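Local coordinates for CBS domain containing membrane protein (Sphaerobacter thermophilus, PDB 4ESY) that is of unknown function but carries a C-terminal pair of CBS domains, modules that in many relatives sense adenosine nucleotides, at residues 129-132 with 138-141; 65-70 with 75-80. All blocks are in the same frame, centred on the assembly; numbering follows the deposited sequence. Where two conformers were deposited one is given.

Contacts 1 and 2 belong to different parts of a CBS pair. Contact 1 is partly buried and belongs to the second CBS sequence range, where helix 124-134 meets strand 138-143 through aliphatic and selenium-bearing side chains. Contact 2 is buried in the chain that follows strand 61-64 and combines aromatic rings with a backbone bond and a bridging water; another chain reaches it as well. The two share no secondary-structure element, and their centres lie about 22 Å apart. They nevertheless meet at their margins, where Arg138 CZ of contact 1 packs 3.5 Å from Thr66 CG2 of contact 2.

Contact 1 of 2, residues 129-132 with 138-141; sequences DQMR and RIPV
Ile139 enters the angle between Gln130 and Met131, two consecutive residues of helix 124-134, and meets each in a different way. With CG1 anti to the carbonyl carbon (chi1 -67°) and the chain running on extended, its CD1 methyl is carried out from the strand to the helix. Against Gln130 the side chains cross at about a right angle, CD1 coming to 3.7 Å from Gln130 CB, with the amide oxygen OE1 only slightly farther off at 3.9 Å. The same methyl lies 4.0 Å from Met131 N, so it also packs on the helix backbone.

Met131, present as selenomethionine, slides past the isoleucine in the opposite direction. Its chain bends at chi2 (-74°), which turns the terminal methyl toward the strand and sets CE 4.1 Å from Ile139 CD1. The selenium meanwhile rests 3.9 Å from Arg138 N. Between these two segments the contact is van der Waals packing.

Arg138 starts its side chain away from the helix, and its NH1 is hydrogen-bonded to the hydroxyl oxygen OD of the modified residue at position 51, S-hydroxycysteine. Val116 touches both Gln130 and Ile139, while Ile139 is tied through its backbone to Val151 of the neighbouring antiparallel strand. This is the helix-on-strand packing of the CBS fold, in which a helix leads through a short connection into the hairpin formed by strands 138-143 and 146-152.

Contact 2 of 2, residues 65-70 with 75-80; sequences ITESDF and IPFWIY
Phe70, Phe77 and Tyr80 form an aromatic cluster that closes the chain back on itself just beyond strand 61-64, in a CBS domain. The sequence from Thr66 to Asp69 fits the Thr/Ser-x-x-Asp signature with which nucleotide-binding relatives hold a ribose.

Ile75 comes first along the second segment. Its backbone N donates to Phe70 O over 3.2 Å, nearly straight at 161° but from above the carbonyl plane, while its CG2 sits at the edge of the Phe70 ring.

At Phe77 the chain makes its main approach. A water accepts from Phe77 N at 2.8 Å and donates to Glu67 O at 3.0 Å, joining the two backbones. The side chain leaves with CG anti to the backbone N (chi1 -180°), an orientation that brings one face of the ring to Glu67 and its CD1 edge to Phe70. That edge stands over the centre of the Phe70 face, a T-shaped pair with planes at 85°. The Phe77 face receives Glu67 CG in a CH-pi contact, 3.8 Å from the ring centroid and almost on the normal. Replacing Phe77 by an alanine is likely to leave the Phe70 face without its perpendicular partner and the Glu67 methylenes without the ring they lie against. Beyond those methylenes, Glu67 OE2 forms a salt bridge with a basic side chain of another chain.

Tyr80, which also touches Ala41 of helix 37-46, completes the cluster: its ring lies oblique to that of Phe70, with Tyr80 CE2 3.7 Å from Phe70 CE1.

Contact 1 of 2, residues 129-132 with 138-141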
# COMPACT_ATOMS: atom_id res chain seq x y z
N ASP B 129 -3.40 -12.44 -13.46
CA ASP B 129 -3.57 -12.16 -14.87
C ASP B 129 -4.53 -11.02 -15.12
O ASP B 129 -4.30 -10.20 -15.99
CB ASP B 129 -4.03 -13.43 -15.59
CG ASP B 129 -2.92 -14.47 -15.65
OD1 ASP B 129 -1.76 -14.11 -15.30
OD2 ASP B 129 -3.22 -15.64 -16.03
N GLN B 130 -5.62 -10.99 -14.34
CA GLN B 130 -6.59 -9.91 -14.38
C GLN B 130 -5.91 -8.57 -14.07
O GLN B 130 -6.14 -7.58 -14.77
CB GLN B 130 -7.74 -10.16 -13.39
CG GLN B 130 -8.83 -11.13 -13.88
CD GLN B 130 -9.94 -11.33 -12.86
OE1 GLN B 130 -9.69 -11.37 -11.65
NE2 GLN B 130 -11.17 -11.46 -13.33
N MSE B 131 -5.09 -8.55 -13.03
CA MSE B 131 -4.39 -7.32 -12.58
C MSE B 131 -3.66 -6.67 -13.75
O MSE B 131 -3.97 -5.56 -14.14
CB MSE B 131 -3.35 -7.58 -11.49
CG MSE B 131 -3.86 -7.70 -10.09
SE MSE B 131 -4.44 -6.13 -9.08
CE MSE B 131 -5.12 -7.17 -7.58
N ARG B 132 -2.69 -7.40 -14.29
CA ARG B 132 -1.86 -6.91 -15.39
C ARG B 132 -2.67 -6.54 -16.63
O ARG B 132 -2.43 -5.49 -17.22
CB ARG B 132 -0.81 -7.95 -15.77
CG ARG B 132 -0.19 -8.71 -14.62
CD ARG B 132 0.89 -9.67 -15.14
NE ARG B 132 0.89 -10.96 -14.44
CZ ARG B 132 0.77 -12.13 -15.06
NH1 ARG B 132 0.78 -13.26 -14.35
NH2 ARG B 132 0.64 -12.17 -16.38
N ARG B 138 -6.43 -3.11 -7.70
CA ARG B 138 -7.34 -3.67 -6.70
C ARG B 138 -8.44 -4.43 -7.39
O ARG B 138 -9.00 -3.91 -8.34
CB ARG B 138 -8.03 -2.54 -5.94
CG ARG B 138 -7.38 -2.14 -4.66
CD ARG B 138 -8.06 -0.90 -4.11
NE ARG B 138 -7.68 0.30 -4.84
CZ ARG B 138 -6.66 1.08 -4.49
NH1 ARG B 138 -5.93 0.79 -3.43
NH2 ARG B 138 -6.39 2.17 -5.21
N ILE B 139 -8.81 -5.60 -6.87
CA ILE B 139 -9.94 -6.34 -7.41
C ILE B 139 -10.77 -6.89 -6.27
O ILE B 139 -10.24 -7.66 -5.46
CB ILE B 139 -9.47 -7.53 -8.27
CG1 ILE B 139 -8.78 -7.00 -9.54
CG2 ILE B 139 -10.67 -8.46 -8.63
CD1 ILE B 139 -8.04 -8.07 -10.37
N PRO B 140 -12.07 -6.56 -6.25
CA PRO B 140 -13.01 -7.07 -5.25
C PRO B 140 -13.32 -8.58 -5.45
O PRO B 140 -13.39 -9.07 -6.57
CB PRO B 140 -14.27 -6.18 -5.45
CG PRO B 140 -14.20 -5.73 -6.86
CD PRO B 140 -12.72 -5.64 -7.20
N VAL B 141 -13.45 -9.30 -4.34
CA VAL B 141 -13.81 -10.71 -4.37
C VAL B 141 -15.24 -10.79 -3.86
O VAL B 141 -15.58 -10.23 -2.83
CB VAL B 141 -12.85 -11.58 -3.54
CG1 VAL B 141 -13.15 -13.06 -3.74
CG2 VAL B 141 -11.39 -11.29 -3.93

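Contact 2 of 2, residues 65-70 with 75-80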
# COMPACT_ATOMS: atom_id res chain seq x y z
N ILE B 65 -14.11 2.23 -2.56
CA ILE B 65 -13.69 3.58 -2.17
C ILE B 65 -12.34 3.45 -1.47
O ILE B 65 -12.10 2.47 -0.74
CB ILE B 65 -14.77 4.24 -1.25
CG1 ILE B 65 -14.50 5.73 -0.97
CG2 ILE B 65 -14.95 3.46 0.05
CD1 ILE B 65 -15.69 6.43 -0.16
N THR B 66 -11.45 4.41 -1.73
CA THR B 66 -10.12 4.46 -1.14
C THR B 66 -9.86 5.85 -0.59
O THR B 66 -10.63 6.81 -0.84
CB THR B 66 -9.03 4.29 -2.20
OG1 THR B 66 -9.11 5.40 -3.11
CG2 THR B 66 -9.20 2.97 -2.97
N GLU B 67 -8.76 5.98 0.15
CA GLU B 67 -8.41 7.28 0.73
C GLU B 67 -8.29 8.34 -0.35
O GLU B 67 -8.74 9.46 -0.14
CB GLU B 67 -7.12 7.19 1.53
CG GLU B 67 -7.18 6.16 2.67
CD GLU B 67 -5.78 5.75 3.17
OE1 GLU B 67 -4.80 5.82 2.38
OE2 GLU B 67 -5.65 5.36 4.35
N SER B 68 -7.72 7.98 -1.51
CA SER B 68 -7.44 8.95 -2.54
C SER B 68 -8.74 9.47 -3.15
O SER B 68 -8.78 10.60 -3.65
CB SER B 68 -6.54 8.35 -3.64
OG SER B 68 -7.14 7.18 -4.18
N ASP B 69 -9.80 8.67 -3.06
CA ASP B 69 -11.09 9.10 -3.59
C ASP B 69 -11.63 10.35 -2.90
O ASP B 69 -12.39 11.10 -3.50
CB ASP B 69 -12.15 7.99 -3.50
CG ASP B 69 -11.89 6.86 -4.48
OD1 ASP B 69 -11.38 7.12 -5.61
OD2 ASP B 69 -12.18 5.69 -4.10
N PHE B 70 -11.26 10.56 -1.64
CA PHE B 70 -11.70 11.76 -0.91
C PHE B 70 -11.29 13.02 -1.70
O PHE B 70 -12.01 14.00 -1.71
CB PHE B 70 -11.09 11.77 0.49
CG PHE B 70 -11.80 10.91 1.48
CD1 PHE B 70 -12.35 11.48 2.62
CD2 PHE B 70 -11.94 9.52 1.26
CE1 PHE B 70 -13.03 10.70 3.57
CE2 PHE B 70 -12.62 8.72 2.21
CZ PHE B 70 -13.15 9.31 3.36
N ILE B 75 -11.45 16.96 -0.60
CA ILE B 75 -11.07 16.80 0.80
C ILE B 75 -9.82 15.92 0.85
O ILE B 75 -9.81 14.82 0.30
CB ILE B 75 -12.17 16.03 1.59
CG1 ILE B 75 -13.52 16.74 1.51
CG2 ILE B 75 -11.78 15.82 3.03
CD1 ILE B 75 -14.68 15.82 1.97
N PRO B 76 -8.78 16.39 1.54
CA PRO B 76 -7.60 15.54 1.70
C PRO B 76 -7.89 14.56 2.86
O PRO B 76 -8.18 14.98 3.99
CB PRO B 76 -6.50 16.54 2.08
CG PRO B 76 -7.24 17.61 2.86
CD PRO B 76 -8.69 17.63 2.36
N PHE B 77 -7.80 13.27 2.60
CA PHE B 77 -8.07 12.29 3.66
C PHE B 77 -7.25 12.57 4.93
O PHE B 77 -7.69 12.28 6.06
CB PHE B 77 -7.84 10.87 3.14
CG PHE B 77 -8.10 9.79 4.16
CD1 PHE B 77 -9.35 9.16 4.22
CD2 PHE B 77 -7.13 9.43 5.06
CE1 PHE B 77 -9.60 8.15 5.17
CE2 PHE B 77 -7.38 8.41 6.03
CZ PHE B 77 -8.62 7.79 6.07
N TRP B 78 -6.09 13.19 4.78
CA TRP B 78 -5.19 13.39 5.93
C TRP B 78 -5.82 14.25 7.02
O TRP B 78 -5.43 14.17 8.18
CB TRP B 78 -3.84 14.01 5.50
CG TRP B 78 -2.70 13.48 6.32
CD1 TRP B 78 -2.50 12.18 6.69
CD2 TRP B 78 -1.65 14.24 6.94
NE1 TRP B 78 -1.36 12.08 7.46
CE2 TRP B 78 -0.82 13.33 7.63
CE3 TRP B 78 -1.32 15.60 6.96
CZ2 TRP B 78 0.32 13.74 8.35
CZ3 TRP B 78 -0.19 16.01 7.66
CH2 TRP B 78 0.62 15.08 8.34
N ILE B 79 -6.80 15.07 6.64
CA ILE B 79 -7.50 15.89 7.61
C ILE B 79 -8.09 15.07 8.76
O ILE B 79 -8.17 15.54 9.91
CB ILE B 79 -8.57 16.76 6.94
CG1 ILE B 79 -8.93 17.87 7.87
CG2 ILE B 79 -9.85 15.94 6.55
CD1 ILE B 79 -9.74 18.91 7.20
N TYR B 80 -8.47 13.83 8.47
CA TYR B 80 -9.03 12.94 9.51
C TYR B 80 -7.95 12.30 10.39
O TYR B 80 -8.25 11.79 11.47
CB TYR B 80 -9.97 11.86 8.89
CG TYR B 80 -11.17 12.49 8.20
CD1 TYR B 80 -12.25 12.97 8.95
CD2 TYR B 80 -11.23 12.60 6.81
CE1 TYR B 80 -13.32 13.56 8.34
CE2 TYR B 80 -12.32 13.20 6.19
CZ TYR B 80 -13.36 13.66 6.95
OH TYR B 80 -14.43 14.26 6.35
O HOH W 1 -7.18 11.97 0.15